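Aldehyde dehydrogenase (Staphylococcus aureus, PDB 6K10) oxidises 4,4'-diaponeurosporen-4-al to 4,4'-diaponeurosporenoic acid with NAD+ in the biosynthesis of the carotenoid staphyloxanthin. Local coordinates at residues A[190-195]-A[428-433]; A[212-217]-A[417-422]; A[224-229]-A[255-260]. The protein carries 1 engineered substitution. All blocks are in the same frame, centred on the assembly; numbering follows the deposited sequence.

How the interactions relate
Interactions 1 and 2 lie side by side in the middle of the chain, their centres about 7 Å apart, and both reach one sheet, in which strands 190-194 and 214-217 are neighbours. Interaction 1 is apolar packing between this sheet and the end of helix 425-430; interaction 2 adds short strand 418-419 to the sheet's edge and holds the predicted active-site residue E217. The hydroxyls of Y190 and T215, with OH and OG1 2.7 Å apart, tie the two together. Interaction 3 belongs to a second sheet, its centre about 29 Å from that of interaction 2. Regular parallel strand pairing makes its buried part, whereas its E228 end reaches the surface.

Interaction 1 (A[190-195]-A[428-433]); sequences YVFFTG and FDTFTH
Segment 190-195 lies on strand 190-194, while 428-433 carries the last turn of a helix, leaves helical geometry at F431 and heads into strand 432-439. The backbones stay separated, Y190 and F431 being the closest pair at 7.2 Å between their CA atoms, so mostly side chains bridge the gap, T430 O being the backbone exception. Alternation along the strand sends Y190 and F192 to this side and V191 to the other.

Both aromatic residues hold CG anti to the backbone N (chi1 -156° in Y190, -172° in F192), carrying their rings toward the helix end. The carbonyl O of T430 sits over one face of the Y190 ring, offset toward the rim and 3.4 Å from Y190 CE2. T430 turns its CG2 anti to its own backbone N, and this methyl lies 3.5 Å from Y190 OH while also meeting the edge of the F192 ring. Its OG1 bonds back to Y426 O, leaving the methyl for packing.

F431, with CG beside its backbone N, lays the end of its ring against both strand aromatics. Its CZ touches F192 CD2 at 3.7 Å, and its CE1 meets Y190 CD1 at 4.0 Å. The F192 and F431 planes are near parallel but slid apart, whereas Y190 meets F431 obliquely, the planes at 61°. Flat apolar rings suit this buried aromatic cluster, and the tyrosine can belong to it because its OH is hydrogen-bonded to T215 OG1.

F192 also meets Y422 edge-to-face and lies beside predicted catalytic E217. A138 of helix 126-138 packs on F431, and P131 on F192; strand 190-194 itself runs between strands 104-118 and 214-217 in a sheet of the Rossmann-like, probably coenzyme-binding kind usual in the aldehyde dehydrogenase family.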
ATOM      1  N   TYR A 190      -2.600 -11.387   3.911  1.00 19.63           N
ATOM      2  CA  TYR A 190      -1.975 -10.135   4.309  1.00 20.13           C
ATOM      3  C   TYR A 190      -1.128 -10.396   5.545  1.00 22.32           C
ATOM      4  O   TYR A 190      -1.469 -11.244   6.375  1.00 21.28           O
ATOM      5  CB  TYR A 190      -3.016  -9.043   4.591  1.00 20.31           C
ATOM      6  CG  TYR A 190      -2.474  -7.644   4.446  1.00 18.86           C
ATOM      7  CD1 TYR A 190      -1.805  -7.025   5.493  1.00 22.16           C
ATOM      8  CD2 TYR A 190      -2.623  -6.942   3.257  1.00 20.51           C
ATOM      9  CE1 TYR A 190      -1.299  -5.745   5.361  1.00 23.04           C
ATOM     10  CE2 TYR A 190      -2.124  -5.662   3.116  1.00 23.42           C
ATOM     11  CZ  TYR A 190      -1.465  -5.067   4.168  1.00 22.44           C
ATOM     12  OH  TYR A 190      -0.970  -3.792   4.018  1.00 19.64           O
ATOM     13  N   VAL A 191      -0.019  -9.667   5.662  1.00 20.79           N
ATOM     14  CA  VAL A 191       0.858  -9.759   6.824  1.00 19.69           C
ATOM     15  C   VAL A 191       1.056  -8.363   7.399  1.00 21.90           C
ATOM     16  O   VAL A 191       1.456  -7.445   6.678  1.00 23.85           O
ATOM     17  CB  VAL A 191       2.216 -10.394   6.469  1.00 19.91           C
ATOM     18  CG1 VAL A 191       3.155 -10.316   7.657  1.00 21.44           C
ATOM     19  CG2 VAL A 191       2.026 -11.839   6.036  1.00 22.68           C
ATOM     20  N   PHE A 192       0.773  -8.206   8.690  1.00 20.20           N
ATOM     21  CA  PHE A 192       0.958  -6.950   9.409  1.00 19.92           C
ATOM     22  C   PHE A 192       2.014  -7.177  10.479  1.00 19.70           C
ATOM     23  O   PHE A 192       1.843  -8.047  11.336  1.00 23.01           O
ATOM     24  CB  PHE A 192      -0.364  -6.466  10.027  1.00 20.34           C
ATOM     25  CG  PHE A 192      -0.289  -5.083  10.630  1.00 19.14           C
ATOM     26  CD1 PHE A 192       0.392  -4.857  11.820  1.00 22.01           C
ATOM     27  CD2 PHE A 192      -0.898  -4.011  10.005  1.00 21.56           C
ATOM     28  CE1 PHE A 192       0.464  -3.592  12.367  1.00 21.80           C
ATOM     29  CE2 PHE A 192      -0.829  -2.741  10.553  1.00 20.44           C
ATOM     30  CZ  PHE A 192      -0.148  -2.534  11.735  1.00 19.49           C
ATOM     31  N   PHE A 193       3.096  -6.397  10.432  1.00 19.48           N
ATOM     32  CA  PHE A 193       4.241  -6.594  11.310  1.00 21.90           C
ATOM     33  C   PHE A 193       4.673  -5.280  11.946  1.00 21.85           C
ATOM     34  O   PHE A 193       4.854  -4.280  11.247  1.00 22.78           O
ATOM     35  CB  PHE A 193       5.417  -7.216  10.549  1.00 20.40           C
ATOM     36  CG  PHE A 193       6.713  -7.164  11.309  1.00 23.39           C
ATOM     37  CD1 PHE A 193       7.038  -8.159  12.210  1.00 23.24           C
ATOM     38  CD2 PHE A 193       7.608  -6.120  11.122  1.00 25.57           C
ATOM     39  CE1 PHE A 193       8.216  -8.114  12.916  1.00 23.53           C
ATOM     40  CE2 PHE A 193       8.786  -6.069  11.830  1.00 24.93           C
ATOM     41  CZ  PHE A 193       9.098  -7.070  12.723  1.00 23.16           C
ATOM     42  N   THR A 194       4.854  -5.297  13.267  1.00 20.01           N
ATOM     43  CA  THR A 194       5.511  -4.226  14.006  1.00 23.30           C
ATOM     44  C   THR A 194       6.680  -4.833  14.761  1.00 22.56           C
ATOM     45  O   THR A 194       6.507  -5.822  15.479  1.00 22.42           O
ATOM     46  CB  THR A 194       4.553  -3.540  14.992  1.00 21.87           C
ATOM     47  OG1 THR A 194       3.423  -3.020  14.285  1.00 27.28           O
ATOM     48  CG2 THR A 194       5.248  -2.391  15.721  1.00 23.68           C
ATOM     49  N   GLY A 195       7.862  -4.253  14.587  1.00 25.34           N
ATOM     50  CA  GLY A 195       9.030  -4.744  15.301  1.00 25.38           C
ATOM     51  C   GLY A 195      10.321  -4.181  14.745  1.00 24.67           C
ATOM     52  O   GLY A 195      10.345  -3.079  14.182  1.00 26.04           O
ATOM     53  N   PHE A 428      -8.634  -0.143   9.037  1.00 19.88           N
ATOM     54  CA  PHE A 428      -9.589  -0.812   8.157  1.00 22.20           C
ATOM     55  C   PHE A 428      -9.069  -0.862   6.724  1.00 24.28           C
ATOM     56  O   PHE A 428      -9.082  -1.921   6.081  1.00 22.50           O
ATOM     57  CB  PHE A 428     -10.941  -0.094   8.230  1.00 20.84           C
ATOM     58  CG  PHE A 428     -11.905  -0.476   7.139  1.00 23.03           C
ATOM     59  CD1 PHE A 428     -12.802  -1.514   7.325  1.00 22.77           C
ATOM     60  CD2 PHE A 428     -11.953   0.237   5.950  1.00 22.95           C
ATOM     61  CE1 PHE A 428     -13.700  -1.854   6.337  1.00 22.65           C
ATOM     62  CE2 PHE A 428     -12.851  -0.104   4.960  1.00 23.54           C
ATOM     63  CZ  PHE A 428     -13.727  -1.147   5.155  1.00 22.22           C
ATOM     64  N   ASP A 429      -8.609   0.282   6.205  1.00 24.76           N
ATOM     65  CA  ASP A 429      -8.089   0.337   4.840  1.00 23.60           C
ATOM     66  C   ASP A 429      -6.974  -0.679   4.618  1.00 23.73           C
ATOM     67  O   ASP A 429      -6.906  -1.322   3.562  1.00 19.97           O
ATOM     68  CB  ASP A 429      -7.570   1.744   4.530  1.00 25.95           C
ATOM     69  CG  ASP A 429      -8.665   2.794   4.535  1.00 27.50           C
ATOM     70  OD1 ASP A 429      -9.860   2.432   4.479  1.00 29.98           O
ATOM     71  OD2 ASP A 429      -8.330   3.999   4.598  1.00 27.97           O
ATOM     72  N   THR A 430      -6.087  -0.834   5.607  1.00 22.80           N
ATOM     73  CA  THR A 430      -4.925  -1.704   5.444  1.00 23.12           C
ATOM     74  C   THR A 430      -5.338  -3.142   5.150  1.00 22.34           C
ATOM     75  O   THR A 430      -4.710  -3.817   4.326  1.00 22.39           O
ATOM     76  CB  THR A 430      -4.044  -1.628   6.696  1.00 24.88           C
ATOM     77  OG1 THR A 430      -3.415  -0.345   6.752  1.00 26.65           O
ATOM     78  CG2 THR A 430      -2.970  -2.710   6.687  1.00 22.56           C
ATOM     79  N   PHE A 431      -6.406  -3.621   5.790  1.00 21.16           N
ATOM     80  CA  PHE A 431      -6.892  -4.982   5.596  1.00 19.98           C
ATOM     81  C   PHE A 431      -8.057  -5.051   4.615  1.00 20.33           C
ATOM     82  O   PHE A 431      -8.826  -6.019   4.643  1.00 21.34           O
ATOM     83  CB  PHE A 431      -7.283  -5.592   6.944  1.00 19.54           C
ATOM     84  CG  PHE A 431      -6.130  -5.718   7.901  1.00 19.51           C
ATOM     85  CD1 PHE A 431      -5.233  -6.764   7.786  1.00 20.43           C
ATOM     86  CD2 PHE A 431      -5.945  -4.794   8.915  1.00 19.31           C
ATOM     87  CE1 PHE A 431      -4.171  -6.888   8.660  1.00 20.76           C
ATOM     88  CE2 PHE A 431      -4.884  -4.914   9.794  1.00 21.61           C
ATOM     89  CZ  PHE A 431      -3.994  -5.963   9.666  1.00 21.80           C
ATOM     90  N   THR A 432      -8.192  -4.055   3.741  1.00 20.15           N
ATOM     91  CA  THR A 432      -9.281  -3.981   2.779  1.00 20.95           C
ATOM     92  C   THR A 432      -8.709  -3.886   1.373  1.00 20.89           C
ATOM     93  O   THR A 432      -7.800  -3.088   1.124  1.00 20.48           O
ATOM     94  CB  THR A 432     -10.174  -2.767   3.061  1.00 21.25           C
ATOM     95  OG1 THR A 432     -10.893  -2.975   4.285  1.00 22.97           O
ATOM     96  CG2 THR A 432     -11.162  -2.532   1.921  1.00 19.91           C
ATOM     97  N   HIS A 433      -9.228  -4.702   0.463  1.00 19.97           N
ATOM     98  CA  HIS A 433      -9.001  -4.478  -0.954  1.00 21.27           C
ATOM     99  C   HIS A 433     -10.155  -3.661  -1.511  1.00 23.10           C
ATOM    100  O   HIS A 433     -11.321  -4.040  -1.359  1.00 20.65           O
ATOM    101  CB  HIS A 433      -8.884  -5.782  -1.736  1.00 19.99           C
ATOM    102  CG  HIS A 433      -8.893  -5.572  -3.217  1.00 18.78           C
ATOM    103  ND1 HIS A 433      -9.790  -6.196  -4.056  1.00 22.43           N
ATOM    104  CD2 HIS A 433      -8.134  -4.773  -4.003  1.00 20.70           C
ATOM    105  CE1 HIS A 433      -9.573  -5.800  -5.299  1.00 18.27           C
ATOM    106  NE2 HIS A 433      -8.573  -4.937  -5.293  1.00 20.91           N
TER

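Interaction 2 (A[212-217]-A[417-422]); sequences VPVTLE and SGMGRY
L216 and M419 form an antiparallel hydrogen-bonded pair that joins short strand 418-419 to strand 214-217; E217 and G418 follow as the antiparallel non-hydrogen-bonded pair. L216 N gives to M419 O at 2.8 Å, and M419 N returns to L216 O at 2.9 Å, both in the carbonyl planes.

The L216 and M419 side chains lie alongside each other and point the same way, CG to CG at 4.1 Å. M419 holds CG in the crowded position between backbone N and carbonyl carbon (chi1 59°) and extends at chi2, which carries SD to V214 CG2; the bend at chi3 turns only CE. A long, flexible thioether suits this span from leucine to valine along one face.

E217 therefore projects from the other face. Its chain bends at chi2 (-85°), swinging the carboxylate toward Y422, whose own CG occupies the crowded position. OE2 arrives in the plane of the tyrosine ring at its edge, 3.3 Å from Y422 CD1, where the ring's slightly positive hydrogens probably favour an anionic oxygen; the two planes stand 67° apart. This contact probably helps place the predicted active-site glutamate. A water donating to both L216 O and G420 O bridges the two segments nearby.

Glycines fit at 418 and 420: a CB would clash with L216 O at the first and with T215 OG1 at the second.

Y204 of helix 197-209 covers V214, L216 and M419, while strand 190-194 flanks strand 214-217 on its other edge. Y422 packs against helix 126-138, and R421 reaches the second subunit in a salt bridge with its E434.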
ATOM      1  N   VAL A 212       2.727 -12.009  -1.117  1.00 24.13           N
ATOM      2  CA  VAL A 212       1.839 -11.607  -0.016  1.00 22.14           C
ATOM      3  C   VAL A 212       2.081 -10.109   0.255  1.00 21.81           C
ATOM      4  O   VAL A 212       3.227  -9.720   0.485  1.00 19.57           O
ATOM      5  CB  VAL A 212       2.099 -12.434   1.243  1.00 21.18           C
ATOM      6  CG1 VAL A 212       1.319 -11.865   2.413  1.00 19.27           C
ATOM      7  CG2 VAL A 212       1.714 -13.885   1.007  1.00 25.16           C
ATOM      8  N   PRO A 213       1.031  -9.289   0.238  1.00 21.23           N
ATOM      9  CA  PRO A 213       1.219  -7.875   0.595  1.00 20.11           C
ATOM     10  C   PRO A 213       1.411  -7.717   2.092  1.00 20.92           C
ATOM     11  O   PRO A 213       0.927  -8.519   2.895  1.00 19.17           O
ATOM     12  CB  PRO A 213      -0.090  -7.224   0.131  1.00 18.96           C
ATOM     13  CG  PRO A 213      -1.099  -8.317   0.269  1.00 19.88           C
ATOM     14  CD  PRO A 213      -0.368  -9.597  -0.086  1.00 21.66           C
ATOM     15  N   VAL A 214       2.142  -6.667   2.473  1.00 19.72           N
ATOM     16  CA  VAL A 214       2.506  -6.467   3.868  1.00 19.40           C
ATOM     17  C   VAL A 214       2.335  -5.012   4.273  1.00 19.96           C
ATOM     18  O   VAL A 214       2.317  -4.097   3.446  1.00 22.92           O
ATOM     19  CB  VAL A 214       3.963  -6.879   4.177  1.00 20.88           C
ATOM     20  CG1 VAL A 214       4.260  -8.283   3.681  1.00 21.55           C
ATOM     21  CG2 VAL A 214       4.918  -5.858   3.594  1.00 19.75           C
ATOM     22  N   THR A 215       2.215  -4.820   5.581  1.00 19.14           N
ATOM     23  CA  THR A 215       2.480  -3.551   6.237  1.00 18.85           C
ATOM     24  C   THR A 215       3.577  -3.789   7.263  1.00 20.10           C
ATOM     25  O   THR A 215       3.488  -4.723   8.066  1.00 19.92           O
ATOM     26  CB  THR A 215       1.223  -2.988   6.907  1.00 20.73           C
ATOM     27  OG1 THR A 215       0.344  -2.462   5.904  1.00 22.11           O
ATOM     28  CG2 THR A 215       1.588  -1.880   7.883  1.00 20.73           C
ATOM     29  N   LEU A 216       4.621  -2.966   7.217  1.00 20.98           N
ATOM     30  CA  LEU A 216       5.760  -3.091   8.117  1.00 20.80           C
ATOM     31  C   LEU A 216       5.916  -1.803   8.912  1.00 23.28           C
ATOM     32  O   LEU A 216       6.090  -0.728   8.329  1.00 23.67           O
ATOM     33  CB  LEU A 216       7.045  -3.398   7.342  1.00 18.60           C
ATOM     34  CG  LEU A 216       7.029  -4.557   6.344  1.00 21.96           C
ATOM     35  CD1 LEU A 216       8.337  -4.587   5.569  1.00 20.80           C
ATOM     36  CD2 LEU A 216       6.772  -5.895   7.029  1.00 24.16           C
ATOM     37  N   GLU A 217       5.851  -1.916  10.236  1.00 20.76           N
ATOM     38  CA  GLU A 217       6.109  -0.815  11.160  1.00 19.99           C
ATOM     39  C   GLU A 217       7.438  -1.112  11.835  1.00 20.14           C
ATOM     40  O   GLU A 217       7.507  -1.983  12.706  1.00 21.55           O
ATOM     41  CB  GLU A 217       4.983  -0.685  12.192  1.00 22.25           C
ATOM     42  CG  GLU A 217       3.619  -0.355  11.610  1.00 23.99           C
ATOM     43  CD  GLU A 217       3.399   1.132  11.395  1.00 28.08           C
ATOM     44  OE1 GLU A 217       4.229   1.935  11.868  1.00 29.10           O
ATOM     45  OE2 GLU A 217       2.395   1.504  10.745  1.00 24.56           O
ATOM     46  N   SER A 417      12.142   2.848   8.055  1.00 21.75           N
ATOM     47  CA  SER A 417      11.236   2.802   9.195  1.00 22.49           C
ATOM     48  C   SER A 417       9.920   2.102   8.883  1.00 22.75           C
ATOM     49  O   SER A 417       9.119   1.895   9.801  1.00 21.52           O
ATOM     50  CB  SER A 417      10.958   4.214   9.718  1.00 21.29           C
ATOM     51  OG  SER A 417      10.395   5.045   8.721  1.00 22.17           O
ATOM     52  N   GLY A 418       9.672   1.733   7.629  1.00 23.57           N
ATOM     53  CA  GLY A 418       8.509   0.926   7.329  1.00 25.06           C
ATOM     54  C   GLY A 418       7.728   1.309   6.091  1.00 22.71           C
ATOM     55  O   GLY A 418       8.075   2.262   5.386  1.00 21.82           O
ATOM     56  N   MET A 419       6.668   0.550   5.817  1.00 21.41           N
ATOM     57  CA  MET A 419       5.766   0.792   4.702  1.00 24.15           C
ATOM     58  C   MET A 419       4.356   0.424   5.138  1.00 23.32           C
ATOM     59  O   MET A 419       4.161  -0.546   5.875  1.00 22.28           O
ATOM     60  CB  MET A 419       6.173  -0.015   3.458  1.00 24.32           C
ATOM     61  CG  MET A 419       6.207  -1.514   3.679  1.00 24.56           C
ATOM     62  SD  MET A 419       6.755  -2.431   2.230  1.00 24.57           S
ATOM     63  CE  MET A 419       8.503  -2.041   2.230  1.00 26.72           C
ATOM     64  N   GLY A 420       3.379   1.203   4.694  1.00 24.25           N
ATOM     65  CA  GLY A 420       2.012   1.043   5.142  1.00 23.32           C
ATOM     66  C   GLY A 420       1.719   1.889   6.370  1.00 20.94           C
ATOM     67  O   GLY A 420       2.591   2.547   6.936  1.00 21.31           O
ATOM     68  N   ARG A 421       0.454   1.859   6.791  1.00 20.76           N
ATOM     69  CA  ARG A 421      -0.008   2.735   7.862  1.00 24.40           C
ATOM     70  C   ARG A 421      -1.303   2.193   8.448  1.00 23.67           C
ATOM     71  O   ARG A 421      -1.980   1.371   7.834  1.00 23.27           O
ATOM     72  CB  ARG A 421      -0.207   4.161   7.347  1.00 24.91           C
ATOM     73  CG  ARG A 421      -1.456   4.320   6.493  1.00 24.02           C
ATOM     74  CD  ARG A 421      -1.123   4.635   5.048  1.00 29.36           C
ATOM     75  NE  ARG A 421      -2.322   4.892   4.254  1.00 29.53           N
ATOM     76  CZ  ARG A 421      -2.590   6.059   3.680  1.00 31.71           C
ATOM     77  NH1 ARG A 421      -3.702   6.218   2.974  1.00 30.73           N
ATOM     78  NH2 ARG A 421      -1.745   7.072   3.820  1.00 33.71           N
ATOM     79  N   TYR A 422      -1.638   2.662   9.649  1.00 23.09           N
ATOM     80  CA  TYR A 422      -2.887   2.261  10.298  1.00 22.33           C
ATOM     81  C   TYR A 422      -3.275   3.316  11.330  1.00 23.18           C
ATOM     82  O   TYR A 422      -2.770   4.442  11.300  1.00 21.43           O
ATOM     83  CB  TYR A 422      -2.782   0.847  10.894  1.00 20.03           C
ATOM     84  CG  TYR A 422      -1.899   0.682  12.118  1.00 21.78           C
ATOM     85  CD1 TYR A 422      -0.540   0.968  12.075  1.00 20.46           C
ATOM     86  CD2 TYR A 422      -2.422   0.200  13.316  1.00 20.79           C
ATOM     87  CE1 TYR A 422       0.270   0.798  13.190  1.00 21.77           C
ATOM     88  CE2 TYR A 422      -1.622   0.027  14.436  1.00 24.14           C
ATOM     89  CZ  TYR A 422      -0.278   0.328  14.369  1.00 24.87           C
ATOM     90  OH  TYR A 422       0.518   0.157  15.480  1.00 23.84           O
TER
HETATM   91  O   HOH W   1       4.744   1.759   8.615  1.00 24.30           O

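Interaction 3 (A[224-229]-A[255-260]); sequences VIVDET and DYILVH
Strands 224-226 and 256-260 run parallel with an 18° twist, their axes 4.7 Å apart at closest approach. Four backbone bonds join them: V224 N to Y256 O, L258 N to V224 O, V226 N to L258 O and H260 N to V226 O.

V224, V226, I257 and V259 raise their branches on one face. V226 is the bump between two neighbours: its CG2 reaches obliquely to I257 CG2 at 4.1 Å, while its CB and CG1 lie alongside V259 CG2, each 3.9 Å away. V259 holds CG1 in the crowded position (chi1 63°), leaving CG2 anti to its backbone N and against the shoulder of V226. Beta-branched residues suit these places, since their width close to the backbone fills the space between strands. I225 and L258 occupy the other face.

Beyond the paired backbone, E228 curls over H260. Its CB stands above the imidazole in a CH-pi contact, 4.2 Å from the ring centroid, and its carboxylate covers the same ring toward the rim, OE1 lying 3.3 Å from H260 CD2. H260 ND1 is hydrogen-bonded to S262 OG, which helps hold the ring there. D227 closes an Asx turn, its OD1 accepting from N and OG1 of T229 while its OD2 is hydrogen-bonded to S377 OG.

The pair forms a beta-alpha-beta crossover, with helix 232-244 between the two strands. L267 of helix 264-279 packs on V226, I257 and V259, I364 of helix 357-365 covers I225 and L258, and strands 372-376 and 348-354 continue the sheet on either side.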
ATOM      1  N   VAL A 224      15.113  14.689  17.543  1.00 19.73           N
ATOM      2  CA  VAL A 224      14.468  15.913  18.008  1.00 19.48           C
ATOM      3  C   VAL A 224      15.419  17.057  17.696  1.00 21.50           C
ATOM      4  O   VAL A 224      16.573  17.043  18.139  1.00 22.25           O
ATOM      5  CB  VAL A 224      14.141  15.868  19.511  1.00 19.84           C
ATOM      6  CG1 VAL A 224      13.523  17.189  19.975  1.00 18.00           C
ATOM      7  CG2 VAL A 224      13.226  14.706  19.824  1.00 20.50           C
ATOM      8  N   ILE A 225      14.955  18.024  16.905  1.00 18.72           N
ATOM      9  CA  ILE A 225      15.689  19.264  16.677  1.00 18.78           C
ATOM     10  C   ILE A 225      15.140  20.304  17.639  1.00 19.00           C
ATOM     11  O   ILE A 225      13.923  20.508  17.709  1.00 23.28           O
ATOM     12  CB  ILE A 225      15.572  19.749  15.221  1.00 18.73           C
ATOM     13  CG1 ILE A 225      15.979  18.659  14.238  1.00 22.64           C
ATOM     14  CG2 ILE A 225      16.470  20.958  15.001  1.00 18.64           C
ATOM     15  CD1 ILE A 225      15.457  18.870  12.823  1.00 28.21           C
ATOM     16  N   VAL A 226      16.031  20.938  18.393  1.00 18.84           N
ATOM     17  CA  VAL A 226      15.691  22.033  19.292  1.00 22.13           C
ATOM     18  C   VAL A 226      16.525  23.217  18.828  1.00 22.11           C
ATOM     19  O   VAL A 226      17.736  23.256  19.071  1.00 24.78           O
ATOM     20  CB  VAL A 226      15.971  21.693  20.762  1.00 21.08           C
ATOM     21  CG1 VAL A 226      15.674  22.893  21.667  1.00 19.31           C
ATOM     22  CG2 VAL A 226      15.179  20.470  21.191  1.00 20.09           C
ATOM     23  N   ASP A 227      15.900  24.171  18.141  1.00 21.79           N
ATOM     24  CA  ASP A 227      16.653  25.310  17.645  1.00 21.80           C
ATOM     25  C   ASP A 227      16.649  26.450  18.660  1.00 21.20           C
ATOM     26  O   ASP A 227      16.031  26.368  19.724  1.00 20.97           O
ATOM     27  CB  ASP A 227      16.142  25.743  16.258  1.00 23.46           C
ATOM     28  CG  ASP A 227      14.866  26.586  16.277  1.00 25.18           C
ATOM     29  OD1 ASP A 227      14.398  27.055  17.338  1.00 24.97           O
ATOM     30  OD2 ASP A 227      14.329  26.798  15.170  1.00 27.54           O
ATOM     31  N   GLU A 228      17.368  27.523  18.321  1.00 19.37           N
ATOM     32  CA  GLU A 228      17.640  28.591  19.274  1.00 22.34           C
ATOM     33  C   GLU A 228      16.413  29.421  19.623  1.00 20.63           C
ATOM     34  O   GLU A 228      16.481  30.212  20.570  1.00 23.36           O
ATOM     35  CB  GLU A 228      18.749  29.496  18.734  1.00 25.19           C
ATOM     36  CG  GLU A 228      18.457  30.141  17.384  1.00 29.52           C
ATOM     37  CD  GLU A 228      18.927  29.295  16.212  1.00 32.45           C
ATOM     38  OE1 GLU A 228      18.805  28.055  16.284  1.00 33.23           O
ATOM     39  OE2 GLU A 228      19.427  29.873  15.222  1.00 34.20           O
ATOM     40  N   THR A 229      15.303  29.264  18.901  1.00 24.66           N
ATOM     41  CA  THR A 229      14.076  29.989  19.207  1.00 24.11           C
ATOM     42  C   THR A 229      13.112  29.192  20.077  1.00 22.03           C
ATOM     43  O   THR A 229      12.058  29.719  20.451  1.00 21.33           O
ATOM     44  CB  THR A 229      13.356  30.399  17.916  1.00 24.60           C
ATOM     45  OG1 THR A 229      12.797  29.237  17.286  1.00 23.40           O
ATOM     46  CG2 THR A 229      14.324  31.070  16.957  1.00 27.93           C
ATOM     47  N   ASP A 255      14.835   9.573  20.066  1.00 20.27           N
ATOM     48  CA  ASP A 255      16.051   8.788  20.217  1.00 20.26           C
ATOM     49  C   ASP A 255      17.223   9.666  20.640  1.00 18.51           C
ATOM     50  O   ASP A 255      17.897   9.366  21.628  1.00 19.50           O
ATOM     51  CB  ASP A 255      16.378   8.041  18.920  1.00 19.59           C
ATOM     52  CG  ASP A 255      17.550   7.091  19.081  1.00 20.95           C
ATOM     53  OD1 ASP A 255      18.711   7.544  18.993  1.00 19.44           O
ATOM     54  OD2 ASP A 255      17.302   5.887  19.324  1.00 22.58           O
ATOM     55  N   TYR A 256      17.464  10.759  19.920  1.00 18.88           N
ATOM     56  CA  TYR A 256      18.553  11.673  20.231  1.00 20.60           C
ATOM     57  C   TYR A 256      18.114  13.100  19.950  1.00 19.94           C
ATOM     58  O   TYR A 256      17.116  13.339  19.270  1.00 21.23           O
ATOM     59  CB  TYR A 256      19.828  11.321  19.440  1.00 21.00           C
ATOM     60  CG  TYR A 256      19.674  11.448  17.938  1.00 21.86           C
ATOM     61  CD1 TYR A 256      19.232  10.375  17.173  1.00 19.82           C
ATOM     62  CD2 TYR A 256      19.987  12.634  17.281  1.00 21.10           C
ATOM     63  CE1 TYR A 256      19.092  10.478  15.805  1.00 19.98           C
ATOM     64  CE2 TYR A 256      19.850  12.748  15.906  1.00 23.22           C
ATOM     65  CZ  TYR A 256      19.403  11.666  15.173  1.00 21.55           C
ATOM     66  OH  TYR A 256      19.266  11.769  13.807  1.00 20.92           O
ATOM     67  N   ILE A 257      18.885  14.049  20.473  1.00 21.13           N
ATOM     68  CA  ILE A 257      18.582  15.470  20.356  1.00 19.33           C
ATOM     69  C   ILE A 257      19.694  16.154  19.570  1.00 21.75           C
ATOM     70  O   ILE A 257      20.880  15.934  19.838  1.00 24.04           O
ATOM     71  CB  ILE A 257      18.404  16.126  21.739  1.00 20.50           C
ATOM     72  CG1 ILE A 257      17.278  15.436  22.516  1.00 25.08           C
ATOM     73  CG2 ILE A 257      18.149  17.634  21.601  1.00 19.96           C
ATOM     74  CD1 ILE A 257      16.819  16.171  23.776  1.00 27.61           C
ATOM     75  N   LEU A 258      19.305  16.960  18.585  1.00 20.18           N
ATOM     76  CA  LEU A 258      20.177  17.923  17.924  1.00 18.63           C
ATOM     77  C   LEU A 258      19.717  19.292  18.399  1.00 19.43           C
ATOM     78  O   LEU A 258      18.640  19.754  18.007  1.00 23.21           O
ATOM     79  CB  LEU A 258      20.084  17.806  16.404  1.00 22.76           C
ATOM     80  CG  LEU A 258      20.733  16.592  15.745  1.00 23.33           C
ATOM     81  CD1 LEU A 258      20.190  16.432  14.339  1.00 23.26           C
ATOM     82  CD2 LEU A 258      22.253  16.711  15.721  1.00 27.66           C
ATOM     83  N   VAL A 259      20.506  19.921  19.270  1.00 18.19           N
ATOM     84  CA  VAL A 259      20.151  21.209  19.857  1.00 22.52           C
ATOM     85  C   VAL A 259      21.154  22.255  19.391  1.00 24.09           C
ATOM     86  O   VAL A 259      22.350  21.972  19.275  1.00 22.29           O
ATOM     87  CB  VAL A 259      20.093  21.143  21.402  1.00 22.63           C
ATOM     88  CG1 VAL A 259      21.454  20.798  22.008  1.00 26.99           C
ATOM     89  CG2 VAL A 259      19.555  22.448  21.985  1.00 21.11           C
ATOM     90  N   HIS A 260      20.662  23.457  19.103  1.00 21.55           N
ATOM     91  CA  HIS A 260      21.561  24.535  18.727  1.00 22.92           C
ATOM     92  C   HIS A 260      22.504  24.851  19.881  1.00 21.57           C
ATOM     93  O   HIS A 260      22.105  24.863  21.049  1.00 25.23           O
ATOM     94  CB  HIS A 260      20.776  25.785  18.326  1.00 23.30           C
ATOM     95  CG  HIS A 260      21.631  26.851  17.713  1.00 25.30           C
ATOM     96  ND1 HIS A 260      22.286  27.804  18.463  1.00 26.89           N
ATOM     97  CD2 HIS A 260      21.960  27.097  16.422  1.00 28.84           C
ATOM     98  CE1 HIS A 260      22.970  28.601  17.661  1.00 28.33           C
ATOM     99  NE2 HIS A 260      22.790  28.192  16.417  1.00 28.51           N
TER